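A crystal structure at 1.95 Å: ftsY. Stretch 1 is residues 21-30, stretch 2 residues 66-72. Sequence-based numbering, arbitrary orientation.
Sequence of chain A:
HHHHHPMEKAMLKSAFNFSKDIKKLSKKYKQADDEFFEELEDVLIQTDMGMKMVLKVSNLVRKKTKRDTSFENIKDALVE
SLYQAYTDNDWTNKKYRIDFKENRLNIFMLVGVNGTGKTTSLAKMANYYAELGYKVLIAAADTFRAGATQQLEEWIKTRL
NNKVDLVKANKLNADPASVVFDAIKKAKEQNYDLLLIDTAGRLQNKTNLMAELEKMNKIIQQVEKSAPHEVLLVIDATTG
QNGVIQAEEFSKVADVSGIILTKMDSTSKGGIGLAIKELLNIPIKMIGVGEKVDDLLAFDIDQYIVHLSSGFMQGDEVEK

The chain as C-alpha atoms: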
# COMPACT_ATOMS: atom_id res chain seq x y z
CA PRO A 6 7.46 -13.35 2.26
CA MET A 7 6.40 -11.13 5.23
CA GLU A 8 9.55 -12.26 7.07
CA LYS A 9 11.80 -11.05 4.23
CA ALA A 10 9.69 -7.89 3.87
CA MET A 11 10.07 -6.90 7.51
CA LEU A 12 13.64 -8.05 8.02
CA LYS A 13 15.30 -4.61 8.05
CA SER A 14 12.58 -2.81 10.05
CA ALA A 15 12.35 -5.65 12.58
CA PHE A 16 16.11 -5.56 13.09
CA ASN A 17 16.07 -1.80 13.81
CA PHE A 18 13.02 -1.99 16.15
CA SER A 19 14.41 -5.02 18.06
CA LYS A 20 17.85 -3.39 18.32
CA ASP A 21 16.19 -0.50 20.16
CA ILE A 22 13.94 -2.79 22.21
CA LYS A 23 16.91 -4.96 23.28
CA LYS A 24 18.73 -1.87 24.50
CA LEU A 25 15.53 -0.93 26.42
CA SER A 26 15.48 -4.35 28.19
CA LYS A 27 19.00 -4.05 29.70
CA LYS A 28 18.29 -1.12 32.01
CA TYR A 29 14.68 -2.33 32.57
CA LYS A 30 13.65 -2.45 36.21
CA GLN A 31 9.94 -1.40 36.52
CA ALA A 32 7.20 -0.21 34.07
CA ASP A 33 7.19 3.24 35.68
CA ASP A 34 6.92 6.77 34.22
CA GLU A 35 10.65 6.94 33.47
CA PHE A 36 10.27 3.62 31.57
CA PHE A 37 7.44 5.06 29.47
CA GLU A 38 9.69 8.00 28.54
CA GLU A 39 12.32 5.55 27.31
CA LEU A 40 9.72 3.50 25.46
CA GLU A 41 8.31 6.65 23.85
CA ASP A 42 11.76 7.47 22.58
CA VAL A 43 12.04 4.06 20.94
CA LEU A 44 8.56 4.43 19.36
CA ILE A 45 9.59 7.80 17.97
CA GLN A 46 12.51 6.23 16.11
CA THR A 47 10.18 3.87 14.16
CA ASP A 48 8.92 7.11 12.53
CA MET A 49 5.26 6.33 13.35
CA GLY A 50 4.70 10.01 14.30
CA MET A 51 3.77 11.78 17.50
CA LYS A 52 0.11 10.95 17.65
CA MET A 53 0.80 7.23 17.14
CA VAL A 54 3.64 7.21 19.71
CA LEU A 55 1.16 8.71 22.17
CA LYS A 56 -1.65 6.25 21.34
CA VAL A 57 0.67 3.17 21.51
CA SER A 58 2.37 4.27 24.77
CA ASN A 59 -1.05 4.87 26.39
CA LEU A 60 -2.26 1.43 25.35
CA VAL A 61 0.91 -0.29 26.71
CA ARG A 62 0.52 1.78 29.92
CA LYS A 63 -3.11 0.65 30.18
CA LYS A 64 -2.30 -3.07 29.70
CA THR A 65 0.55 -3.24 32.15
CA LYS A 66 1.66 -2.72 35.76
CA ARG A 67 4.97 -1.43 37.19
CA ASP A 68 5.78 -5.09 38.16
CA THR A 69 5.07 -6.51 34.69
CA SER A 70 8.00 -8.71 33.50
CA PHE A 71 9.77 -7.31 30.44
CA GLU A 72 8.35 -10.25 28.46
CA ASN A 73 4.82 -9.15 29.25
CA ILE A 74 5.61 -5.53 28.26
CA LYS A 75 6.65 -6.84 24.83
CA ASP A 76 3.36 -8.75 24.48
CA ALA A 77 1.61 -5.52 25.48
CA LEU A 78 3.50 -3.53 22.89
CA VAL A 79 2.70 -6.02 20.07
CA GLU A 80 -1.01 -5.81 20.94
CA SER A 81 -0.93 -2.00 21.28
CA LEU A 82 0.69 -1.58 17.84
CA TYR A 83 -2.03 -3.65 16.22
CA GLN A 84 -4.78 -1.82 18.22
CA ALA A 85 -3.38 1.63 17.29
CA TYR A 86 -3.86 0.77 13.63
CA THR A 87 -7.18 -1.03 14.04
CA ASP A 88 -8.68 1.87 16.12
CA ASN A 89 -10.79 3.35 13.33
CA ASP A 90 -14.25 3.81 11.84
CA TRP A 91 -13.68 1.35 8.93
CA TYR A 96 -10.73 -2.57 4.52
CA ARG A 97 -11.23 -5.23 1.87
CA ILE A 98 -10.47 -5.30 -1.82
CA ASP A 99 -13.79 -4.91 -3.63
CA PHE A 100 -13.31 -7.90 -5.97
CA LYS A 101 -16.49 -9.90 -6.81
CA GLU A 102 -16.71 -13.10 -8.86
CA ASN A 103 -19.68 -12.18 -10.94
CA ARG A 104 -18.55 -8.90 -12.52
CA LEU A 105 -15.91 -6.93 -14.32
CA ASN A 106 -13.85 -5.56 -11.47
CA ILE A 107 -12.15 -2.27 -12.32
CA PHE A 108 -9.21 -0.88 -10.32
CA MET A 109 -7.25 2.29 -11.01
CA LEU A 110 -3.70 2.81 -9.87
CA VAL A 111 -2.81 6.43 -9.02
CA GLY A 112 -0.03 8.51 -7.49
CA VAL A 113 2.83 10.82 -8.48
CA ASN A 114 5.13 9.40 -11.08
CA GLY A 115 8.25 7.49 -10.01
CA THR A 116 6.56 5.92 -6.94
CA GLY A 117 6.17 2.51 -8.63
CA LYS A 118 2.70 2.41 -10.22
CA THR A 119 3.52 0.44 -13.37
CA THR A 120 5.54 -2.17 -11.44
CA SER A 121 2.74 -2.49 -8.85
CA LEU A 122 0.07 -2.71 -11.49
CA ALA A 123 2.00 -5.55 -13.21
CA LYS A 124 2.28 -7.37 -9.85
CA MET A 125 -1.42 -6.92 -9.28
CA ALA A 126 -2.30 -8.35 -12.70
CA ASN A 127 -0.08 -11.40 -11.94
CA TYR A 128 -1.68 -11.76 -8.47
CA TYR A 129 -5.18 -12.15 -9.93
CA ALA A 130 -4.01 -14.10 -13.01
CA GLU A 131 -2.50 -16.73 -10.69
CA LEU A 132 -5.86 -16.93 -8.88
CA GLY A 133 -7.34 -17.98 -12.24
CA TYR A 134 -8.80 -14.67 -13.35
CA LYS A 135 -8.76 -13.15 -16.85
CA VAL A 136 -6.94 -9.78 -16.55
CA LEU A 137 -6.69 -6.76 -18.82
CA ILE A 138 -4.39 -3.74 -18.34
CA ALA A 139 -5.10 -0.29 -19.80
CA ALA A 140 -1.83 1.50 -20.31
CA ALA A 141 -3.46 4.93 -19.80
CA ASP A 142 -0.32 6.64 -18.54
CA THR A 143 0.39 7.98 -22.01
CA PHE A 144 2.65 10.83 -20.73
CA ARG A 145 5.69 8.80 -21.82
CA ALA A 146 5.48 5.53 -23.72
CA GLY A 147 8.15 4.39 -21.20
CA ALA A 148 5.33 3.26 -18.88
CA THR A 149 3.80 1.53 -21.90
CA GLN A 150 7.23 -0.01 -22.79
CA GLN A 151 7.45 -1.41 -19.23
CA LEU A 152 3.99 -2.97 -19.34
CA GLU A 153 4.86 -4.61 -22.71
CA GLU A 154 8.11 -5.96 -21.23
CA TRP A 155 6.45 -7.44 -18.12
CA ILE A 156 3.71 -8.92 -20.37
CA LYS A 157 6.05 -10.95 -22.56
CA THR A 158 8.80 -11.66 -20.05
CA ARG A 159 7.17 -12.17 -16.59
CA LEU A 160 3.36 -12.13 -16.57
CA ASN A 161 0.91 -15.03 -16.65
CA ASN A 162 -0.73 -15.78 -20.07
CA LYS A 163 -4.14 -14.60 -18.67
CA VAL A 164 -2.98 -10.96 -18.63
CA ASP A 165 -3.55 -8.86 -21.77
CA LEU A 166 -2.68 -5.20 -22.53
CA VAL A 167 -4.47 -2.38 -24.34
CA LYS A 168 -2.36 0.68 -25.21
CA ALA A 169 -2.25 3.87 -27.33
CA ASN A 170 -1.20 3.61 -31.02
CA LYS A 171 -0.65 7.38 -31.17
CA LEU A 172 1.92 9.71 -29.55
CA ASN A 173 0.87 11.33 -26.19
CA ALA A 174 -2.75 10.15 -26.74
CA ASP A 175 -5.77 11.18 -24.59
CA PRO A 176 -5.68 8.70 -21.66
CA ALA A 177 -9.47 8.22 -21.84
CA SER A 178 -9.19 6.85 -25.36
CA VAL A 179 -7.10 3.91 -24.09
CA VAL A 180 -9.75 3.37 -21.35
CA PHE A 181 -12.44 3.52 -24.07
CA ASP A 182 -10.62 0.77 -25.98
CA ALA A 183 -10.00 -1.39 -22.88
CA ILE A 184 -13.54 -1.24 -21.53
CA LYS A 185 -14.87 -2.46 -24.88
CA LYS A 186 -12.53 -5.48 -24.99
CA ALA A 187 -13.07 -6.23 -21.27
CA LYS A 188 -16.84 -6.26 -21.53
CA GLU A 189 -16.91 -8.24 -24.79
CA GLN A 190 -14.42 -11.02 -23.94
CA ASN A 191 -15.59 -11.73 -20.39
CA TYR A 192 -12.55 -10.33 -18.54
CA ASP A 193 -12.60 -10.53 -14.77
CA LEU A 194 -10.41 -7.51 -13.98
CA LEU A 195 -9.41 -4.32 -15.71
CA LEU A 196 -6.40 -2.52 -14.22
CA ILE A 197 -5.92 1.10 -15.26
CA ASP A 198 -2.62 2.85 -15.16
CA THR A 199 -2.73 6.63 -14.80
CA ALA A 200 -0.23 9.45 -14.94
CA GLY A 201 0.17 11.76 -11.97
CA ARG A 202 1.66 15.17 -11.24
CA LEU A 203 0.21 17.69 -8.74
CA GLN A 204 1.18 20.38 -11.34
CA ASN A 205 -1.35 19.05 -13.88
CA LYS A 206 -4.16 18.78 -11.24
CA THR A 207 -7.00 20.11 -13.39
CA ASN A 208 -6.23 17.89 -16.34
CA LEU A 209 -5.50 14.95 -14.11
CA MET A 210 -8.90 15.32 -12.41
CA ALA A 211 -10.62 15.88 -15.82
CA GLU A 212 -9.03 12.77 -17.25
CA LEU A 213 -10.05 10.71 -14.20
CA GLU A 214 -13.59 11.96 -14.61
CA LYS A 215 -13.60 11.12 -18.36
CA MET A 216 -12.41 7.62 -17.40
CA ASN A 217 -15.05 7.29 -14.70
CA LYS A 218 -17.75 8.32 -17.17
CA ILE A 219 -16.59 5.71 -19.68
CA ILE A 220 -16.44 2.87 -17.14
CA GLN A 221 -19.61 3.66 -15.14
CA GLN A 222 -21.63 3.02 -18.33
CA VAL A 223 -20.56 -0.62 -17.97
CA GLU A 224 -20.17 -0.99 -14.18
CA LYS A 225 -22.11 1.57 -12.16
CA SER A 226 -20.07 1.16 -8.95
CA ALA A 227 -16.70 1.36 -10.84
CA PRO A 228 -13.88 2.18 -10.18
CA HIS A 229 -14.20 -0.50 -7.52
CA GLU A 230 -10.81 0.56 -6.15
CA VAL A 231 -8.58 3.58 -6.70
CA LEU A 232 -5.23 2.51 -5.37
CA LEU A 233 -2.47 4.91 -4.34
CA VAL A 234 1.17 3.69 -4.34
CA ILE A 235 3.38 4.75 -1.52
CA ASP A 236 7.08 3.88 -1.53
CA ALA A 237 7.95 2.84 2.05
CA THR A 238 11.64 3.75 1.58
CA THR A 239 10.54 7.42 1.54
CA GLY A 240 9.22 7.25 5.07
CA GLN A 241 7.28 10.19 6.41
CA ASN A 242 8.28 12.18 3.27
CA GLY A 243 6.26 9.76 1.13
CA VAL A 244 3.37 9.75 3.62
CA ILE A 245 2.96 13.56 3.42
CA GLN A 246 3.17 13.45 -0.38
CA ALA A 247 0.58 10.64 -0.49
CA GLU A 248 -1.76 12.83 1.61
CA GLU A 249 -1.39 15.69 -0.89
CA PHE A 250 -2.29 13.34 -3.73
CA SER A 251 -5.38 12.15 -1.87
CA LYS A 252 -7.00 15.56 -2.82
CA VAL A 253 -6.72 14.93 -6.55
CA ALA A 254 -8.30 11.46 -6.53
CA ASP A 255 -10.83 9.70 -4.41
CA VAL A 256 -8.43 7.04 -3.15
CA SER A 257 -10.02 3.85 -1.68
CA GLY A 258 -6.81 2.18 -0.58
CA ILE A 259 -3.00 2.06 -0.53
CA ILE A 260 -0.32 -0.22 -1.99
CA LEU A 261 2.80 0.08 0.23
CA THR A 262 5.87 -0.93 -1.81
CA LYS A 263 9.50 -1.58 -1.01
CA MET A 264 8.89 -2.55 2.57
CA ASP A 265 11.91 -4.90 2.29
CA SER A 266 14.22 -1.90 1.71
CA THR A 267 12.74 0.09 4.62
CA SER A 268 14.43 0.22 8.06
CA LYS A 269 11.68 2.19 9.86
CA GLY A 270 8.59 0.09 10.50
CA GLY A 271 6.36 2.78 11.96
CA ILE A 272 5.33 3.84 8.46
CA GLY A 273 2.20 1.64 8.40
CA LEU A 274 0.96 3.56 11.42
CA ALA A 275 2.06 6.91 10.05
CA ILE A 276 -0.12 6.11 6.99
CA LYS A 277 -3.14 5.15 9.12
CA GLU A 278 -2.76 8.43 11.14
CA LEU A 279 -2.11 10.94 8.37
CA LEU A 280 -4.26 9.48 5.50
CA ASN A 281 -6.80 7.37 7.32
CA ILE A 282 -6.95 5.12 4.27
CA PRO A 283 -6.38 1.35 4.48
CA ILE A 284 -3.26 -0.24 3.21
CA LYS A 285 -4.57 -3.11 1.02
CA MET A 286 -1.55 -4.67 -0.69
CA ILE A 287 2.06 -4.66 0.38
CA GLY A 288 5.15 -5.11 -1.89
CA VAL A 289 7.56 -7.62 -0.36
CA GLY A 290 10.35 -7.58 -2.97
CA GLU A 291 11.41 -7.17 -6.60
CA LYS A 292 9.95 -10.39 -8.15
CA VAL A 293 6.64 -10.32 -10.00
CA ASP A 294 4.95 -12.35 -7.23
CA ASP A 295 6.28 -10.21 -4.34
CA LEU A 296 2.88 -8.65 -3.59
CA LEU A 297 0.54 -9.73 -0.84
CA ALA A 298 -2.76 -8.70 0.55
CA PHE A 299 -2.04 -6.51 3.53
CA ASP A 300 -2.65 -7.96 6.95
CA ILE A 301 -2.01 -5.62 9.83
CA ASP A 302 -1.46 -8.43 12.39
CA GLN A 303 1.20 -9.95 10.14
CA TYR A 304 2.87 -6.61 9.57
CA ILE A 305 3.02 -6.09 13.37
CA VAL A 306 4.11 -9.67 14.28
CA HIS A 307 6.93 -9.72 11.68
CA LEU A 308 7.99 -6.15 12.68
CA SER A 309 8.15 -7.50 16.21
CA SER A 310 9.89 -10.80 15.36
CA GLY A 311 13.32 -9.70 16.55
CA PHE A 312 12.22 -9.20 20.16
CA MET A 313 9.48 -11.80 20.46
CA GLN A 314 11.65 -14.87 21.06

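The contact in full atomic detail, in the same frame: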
# COMPACT_ATOMS: atom_id res chain seq x y z
N ASP A 21 16.62 -1.47 19.16
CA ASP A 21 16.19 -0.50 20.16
C ASP A 21 15.49 -1.13 21.36
O ASP A 21 15.70 -0.71 22.51
CB ASP A 21 15.29 0.58 19.53
CG ASP A 21 16.05 1.51 18.61
OD1 ASP A 21 17.32 1.41 18.59
OD2 ASP A 21 15.40 2.33 17.92
N ILE A 22 14.64 -2.12 21.10
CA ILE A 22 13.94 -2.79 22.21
C ILE A 22 14.93 -3.56 23.12
O ILE A 22 14.82 -3.56 24.37
CB ILE A 22 12.79 -3.68 21.70
CG1 ILE A 22 11.66 -2.83 21.09
CG2 ILE A 22 12.29 -4.68 22.80
CD1 ILE A 22 10.86 -2.03 22.09
N LYS A 23 15.92 -4.19 22.51
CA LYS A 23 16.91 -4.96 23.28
C LYS A 23 17.74 -4.06 24.19
O LYS A 23 17.99 -4.39 25.34
CB LYS A 23 17.78 -5.85 22.37
CG LYS A 23 16.97 -7.03 21.79
CD LYS A 23 17.66 -7.71 20.60
CE LYS A 23 16.92 -9.00 20.29
NZ LYS A 23 17.66 -9.80 19.31
N LYS A 24 18.16 -2.92 23.67
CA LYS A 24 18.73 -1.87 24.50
C LYS A 24 17.80 -1.47 25.67
O LYS A 24 18.23 -1.34 26.81
CB LYS A 24 19.03 -0.67 23.60
CG LYS A 24 19.75 0.47 24.33
CD LYS A 24 20.75 1.22 23.42
CE LYS A 24 21.48 2.27 24.27
NZ LYS A 24 22.04 1.64 25.52
N LEU A 25 16.50 -1.31 25.40
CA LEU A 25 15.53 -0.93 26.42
C LEU A 25 15.45 -1.96 27.56
O LEU A 25 15.36 -1.60 28.74
CB LEU A 25 14.16 -0.70 25.79
CG LEU A 25 13.09 0.03 26.60
CD1 LEU A 25 13.56 1.45 26.85
CD2 LEU A 25 11.74 0.02 25.87
N SER A 26 15.52 -3.25 27.20
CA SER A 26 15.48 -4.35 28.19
C SER A 26 16.61 -4.37 29.24
O SER A 26 16.40 -4.86 30.36
CB SER A 26 15.45 -5.70 27.48
OG SER A 26 16.74 -5.99 26.95
N LYS A 27 17.79 -3.87 28.88
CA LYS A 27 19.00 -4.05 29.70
C LYS A 27 19.00 -3.19 30.95
O LYS A 27 19.44 -3.63 32.02
CB LYS A 27 20.28 -3.85 28.87
CG LYS A 27 20.48 -4.93 27.78
CD LYS A 27 21.84 -4.77 27.06
CE LYS A 27 22.06 -5.92 26.07
NZ LYS A 27 23.54 -6.28 25.93
N LYS A 28 18.49 -1.96 30.83
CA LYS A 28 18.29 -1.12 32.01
C LYS A 28 16.83 -1.18 32.53
O LYS A 28 16.41 -0.31 33.32
CB LYS A 28 18.77 0.31 31.74
CG LYS A 28 20.31 0.48 31.81
CD LYS A 28 20.87 1.46 30.73
CE LYS A 28 20.71 2.95 31.09
NZ LYS A 28 21.60 3.40 32.23
N TYR A 29 16.08 -2.21 32.12
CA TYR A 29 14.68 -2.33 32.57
C TYR A 29 14.59 -2.89 33.98
O TYR A 29 15.09 -3.98 34.29
CB TYR A 29 13.82 -3.16 31.61
CG TYR A 29 12.36 -3.32 32.07
CD1 TYR A 29 11.42 -2.31 31.87
CD2 TYR A 29 11.93 -4.48 32.73
CE1 TYR A 29 10.09 -2.46 32.30
CE2 TYR A 29 10.62 -4.65 33.15
CZ TYR A 29 9.70 -3.64 32.93
OH TYR A 29 8.40 -3.82 33.35
N LYS A 30 13.89 -2.13 34.82
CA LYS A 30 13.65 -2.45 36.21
C LYS A 30 12.15 -2.57 36.41
O LYS A 30 11.64 -3.68 36.51
CB LYS A 30 14.26 -1.37 37.10
CG LYS A 30 15.79 -1.39 37.05
CD LYS A 30 16.40 -0.16 37.68
CE LYS A 30 17.85 -0.04 37.26
NZ LYS A 30 17.97 0.75 35.99
N LYS A 66 1.43 -3.25 34.43
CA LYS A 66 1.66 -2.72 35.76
C LYS A 66 3.16 -2.46 35.91
O LYS A 66 3.96 -2.94 35.11
CB LYS A 66 1.16 -3.70 36.83
CG LYS A 66 -0.30 -3.99 36.78
CD LYS A 66 -1.14 -2.72 36.85
CE LYS A 66 -2.59 -3.07 37.08
NZ LYS A 66 -3.38 -1.88 37.44
N ARG A 67 3.54 -1.71 36.93
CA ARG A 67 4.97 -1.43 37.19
C ARG A 67 5.80 -2.72 37.37
O ARG A 67 6.98 -2.74 37.05
CB ARG A 67 5.13 -0.56 38.44
CG ARG A 67 4.69 -1.31 39.69
CD ARG A 67 4.81 -0.53 41.00
NE ARG A 67 3.95 -1.16 42.01
CZ ARG A 67 4.13 -2.38 42.53
NH1 ARG A 67 5.18 -3.14 42.17
NH2 ARG A 67 3.27 -2.85 43.43
N ASP A 68 5.16 -3.77 37.92
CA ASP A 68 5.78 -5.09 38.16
C ASP A 68 5.71 -6.07 36.99
O ASP A 68 6.17 -7.22 37.10
CB ASP A 68 5.09 -5.76 39.34
CG ASP A 68 3.56 -5.89 39.15
OD1 ASP A 68 2.81 -4.95 39.55
OD2 ASP A 68 3.10 -6.95 38.61
N THR A 69 5.12 -5.65 35.87
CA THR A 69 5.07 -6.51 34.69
C THR A 69 6.53 -6.92 34.30
O THR A 69 7.48 -6.12 34.37
CB THR A 69 4.20 -5.84 33.54
OG1 THR A 69 2.83 -5.71 33.99
CG2 THR A 69 4.19 -6.66 32.28
N SER A 70 6.72 -8.20 33.98
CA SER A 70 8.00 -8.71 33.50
C SER A 70 8.24 -8.05 32.16
O SER A 70 7.28 -7.73 31.48
CB SER A 70 7.91 -10.21 33.27
OG SER A 70 6.86 -10.50 32.36
N PHE A 71 9.50 -7.89 31.76
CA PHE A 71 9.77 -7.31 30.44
C PHE A 71 9.18 -8.11 29.26
O PHE A 71 8.91 -7.56 28.20
CB PHE A 71 11.25 -7.01 30.22
CG PHE A 71 11.50 -6.09 29.06
CD1 PHE A 71 11.13 -4.74 29.12
CD2 PHE A 71 12.08 -6.57 27.90
CE1 PHE A 71 11.36 -3.90 28.05
CE2 PHE A 71 12.27 -5.72 26.84
CZ PHE A 71 11.93 -4.39 26.92
N GLU A 72 8.99 -9.39 29.47
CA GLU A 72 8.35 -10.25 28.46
C GLU A 72 6.88 -9.87 28.25
O GLU A 72 6.36 -9.88 27.12
CB GLU A 72 8.43 -11.72 28.89
CG GLU A 72 9.75 -12.42 28.58
CD GLU A 72 9.97 -12.60 27.08
OE1 GLU A 72 9.29 -13.49 26.48
OE2 GLU A 72 10.81 -11.85 26.51

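How does stretch 2 begin its approach? Lys66 to Thr69 form a type I beta turn, closed by the backbone hydrogen bond from Thr69 N to Lys66 O (3.0 Å). Lys66 N also donates to Thr69 OG1 at 2.9 Å, so the threonine side chain braces the turn from within. The charged side chains of Lys66, Arg67 and Asp68 are exposed and none comes near stretch 1; Arg67 meets it through its backbone, Arg67 O lying 4.1 Å from Tyr29 OH.

What polar link joins the stretches? Tyr29 OH donates a hydrogen bond to Thr69 O at 2.7 Å, although the hydroxyl sits too close to an atom elsewhere in the model, so its position is less certain. Tyrosine suits this place because its long ring, in the t rotamer, carries a hydroxyl out to a backbone carbonyl, which lies near the plane of the ring.

Why does Ser70 contribute so little? Its CA-to-CB bond points away from stretch 1, and its side chain instead caps the helix that starts at Phe71.

What fills the centre? Phe71, also t, points toward stretch 1 and has the largest covered area. Ser26 CA lies over one face of its ring, and Ser26 CB comes within 3.2 Å of Phe71 CE2; the small serine side chain packs closely against the ring. Ser26 OG donates a hydrogen bond to Lys23 O at 2.6 Å, which satisfies the hydroxyl within its own helix. Ile22 CG2 packs 4.1 Å from Phe71 CZ, and Tyr29 CG lies 3.5 Å from Phe71 CD1, the two aromatic planes inclined at 51°.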